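DTDP-4-dehydrorhamnose 3,5-epimerase (Sulfolobus tokodaii, PDB 2B9U) probably catalyses the epimerisation of dTDP-4-dehydro-6-deoxyglucose at the 3 and 5 positions of the sugar, a step in the making of dTDP-L-rhamnose. Local coordinates at residues 29-33 / 34-38. Numbering follows the deposited sequence.
Sequences EVFKS and EDFTK
F36 offers one ring face to the edge of the F31 ring: F31 CD1 lies over that face, near its rim, 3.3 Å from F36 CD2. The two planes stand at 82° with their centroids 4.8 Å apart, a T-shaped stack in which F31 supplies the edge and F36 the face. F36 carries CG beside its own backbone N and opposite its carbonyl carbon (chi1 -83°), a torsion that swings the ring back along the chain until F36 CZ comes within 3.7 Å of V30 O. I72, I41 and the edge-to-face ring of F3 also pack against F36, and a smaller residue such as an alanine here would probably open a gap among them and leave the F31 edge without a face to rest on. The stack sits where strand 25-32 of the cupin-type jelly roll runs into the short helix 33-37, with K32 as N-cap residue. The same strand continues the sheet into the second subunit through an antiparallel ladder, and E136 of that subunit accepts a hydrogen bond from E34 N at the first turn. Within the turn, F36 N donates to K32 O over 3.0 Å, the donor almost in line with the carbonyl (170°). T37 grips S33 O twice: T37 N donates at 2.9 Å, while T37 OG1 donates from above the carbonyl plane at 2.6 Å. The side chains of K32 and D35 run alongside each other, D35 OD2 touching K32 CD at 3.5 Å. K32 bends at chi3 and carries NZ on to E29 OE1, a weakly bonded salt bridge of 3.3 Å; D35 probably adds to the favourable field around this ammonium group.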
loop_
_atom_site.group_PDB
_atom_site.type_symbol
_atom_site.label_atom_id
_atom_site.label_comp_id
_atom_site.label_asym_id
_atom_site.label_seq_id
_atom_site.Cartn_x
_atom_site.Cartn_y
_atom_site.Cartn_z
ATOM N N GLU A 29 -8.699 0.465 -7.162
ATOM C CA GLU A 29 -8.343 -0.731 -6.419
ATOM C C GLU A 29 -6.967 -1.175 -6.894
ATOM O O GLU A 29 -6.759 -1.453 -8.083
ATOM C CB GLU A 29 -9.404 -1.835 -6.602
ATOM C CG GLU A 29 -10.788 -1.368 -6.188
ATOM C CD GLU A 29 -11.905 -2.393 -6.412
ATOM O OE1 GLU A 29 -11.938 -3.052 -7.472
ATOM O OE2 GLU A 29 -12.762 -2.525 -5.515
ATOM N N VAL A 30 -6.030 -1.242 -5.953
ATOM C CA VAL A 30 -4.668 -1.607 -6.252
ATOM C C VAL A 30 -4.503 -3.145 -6.251
ATOM O O VAL A 30 -3.920 -3.700 -7.165
ATOM C CB VAL A 30 -3.676 -0.910 -5.283
ATOM C CG1 VAL A 30 -2.229 -1.296 -5.587
ATOM C CG2 VAL A 30 -3.875 0.620 -5.320
ATOM N N PHE A 31 -5.033 -3.808 -5.226
ATOM C CA PHE A 31 -4.902 -5.237 -5.059
ATOM C C PHE A 31 -6.197 -5.769 -4.457
ATOM O O PHE A 31 -6.796 -5.105 -3.609
ATOM C CB PHE A 31 -3.694 -5.533 -4.150
ATOM C CG PHE A 31 -3.804 -6.811 -3.385
ATOM C CD1 PHE A 31 -3.450 -8.012 -3.970
ATOM C CD2 PHE A 31 -4.266 -6.816 -2.077
ATOM C CE1 PHE A 31 -3.548 -9.197 -3.274
ATOM C CE2 PHE A 31 -4.356 -7.994 -1.367
ATOM C CZ PHE A 31 -4.009 -9.192 -1.971
ATOM N N LYS A 32 -6.636 -6.946 -4.920
ATOM C CA LYS A 32 -7.801 -7.655 -4.348
ATOM C C LYS A 32 -7.519 -9.143 -4.269
ATOM O O LYS A 32 -7.202 -9.781 -5.279
ATOM C CB LYS A 32 -9.078 -7.457 -5.172
ATOM C CG LYS A 32 -9.580 -6.031 -5.283
ATOM C CD LYS A 32 -10.781 -5.939 -6.204
ATOM C CE LYS A 32 -12.067 -6.344 -5.523
ATOM N NZ LYS A 32 -13.233 -5.860 -6.333
ATOM N N SER A 33 -7.648 -9.685 -3.062
ATOM C CA SER A 33 -7.257 -11.063 -2.763
ATOM C C SER A 33 -7.797 -12.078 -3.787
ATOM O O SER A 33 -7.040 -12.885 -4.319
ATOM C CB SER A 33 -7.713 -11.443 -1.350
ATOM O OG SER A 33 -7.471 -12.813 -1.095
ATOM N N GLU A 34 -9.095 -12.003 -4.067
ATOM C CA GLU A 34 -9.768 -12.941 -4.955
ATOM C C GLU A 34 -9.209 -12.921 -6.373
ATOM O O GLU A 34 -8.923 -13.971 -6.935
ATOM C CB GLU A 34 -11.270 -12.642 -4.969
ATOM C CG GLU A 34 -12.090 -13.532 -5.893
ATOM C CD GLU A 34 -13.533 -13.638 -5.441
ATOM O OE1 GLU A 34 -14.441 -13.539 -6.302
ATOM O OE2 GLU A 34 -13.753 -13.808 -4.217
ATOM N N ASP A 35 -9.073 -11.727 -6.943
ATOM C CA ASP A 35 -8.556 -11.569 -8.292
ATOM C C ASP A 35 -7.101 -12.040 -8.418
ATOM O O ASP A 35 -6.721 -12.679 -9.419
ATOM C CB ASP A 35 -8.691 -10.104 -8.729
ATOM C CG ASP A 35 -10.150 -9.665 -8.878
ATOM O OD1 ASP A 35 -10.963 -10.439 -9.430
ATOM O OD2 ASP A 35 -10.487 -8.535 -8.467
ATOM N N PHE A 36 -6.294 -11.736 -7.397
ATOM C CA PHE A 36 -4.876 -12.045 -7.442
ATOM C C PHE A 36 -4.621 -13.533 -7.201
ATOM O O PHE A 36 -3.686 -14.095 -7.768
ATOM C CB PHE A 36 -4.077 -11.188 -6.441
ATOM C CG PHE A 36 -3.719 -9.809 -6.946
ATOM C CD1 PHE A 36 -4.685 -8.968 -7.502
ATOM C CD2 PHE A 36 -2.413 -9.331 -6.813
ATOM C CE1 PHE A 36 -4.344 -7.668 -7.949
ATOM C CE2 PHE A 36 -2.068 -8.047 -7.243
ATOM C CZ PHE A 36 -3.037 -7.213 -7.813
ATOM N N THR A 37 -5.434 -14.142 -6.336
ATOM C CA THR A 37 -5.365 -15.585 -6.056
ATOM C C THR A 37 -5.660 -16.425 -7.310
ATOM O O THR A 37 -4.959 -17.406 -7.577
ATOM C CB THR A 37 -6.305 -15.987 -4.899
ATOM O OG1 THR A 37 -6.030 -15.164 -3.747
ATOM C CG2 THR A 37 -6.109 -17.462 -4.509
ATOM N N LYS A 38 -6.676 -16.027 -8.080
ATOM C CA LYS A 38 -6.977 -16.645 -9.392
ATOM C C LYS A 38 -5.758 -16.682 -10.296
ATOM O O LYS A 38 -5.661 -17.529 -11.197
ATOM C CB LYS A 38 -8.050 -15.859 -10.135
ATOM C CG LYS A 38 -9.389 -16.533 -10.284
ATOM C CD LYS A 38 -10.455 -15.790 -9.489
ATOM C CE LYS A 38 -11.842 -16.376 -9.725
ATOM N NZ LYS A 38 -12.896 -15.446 -9.242
#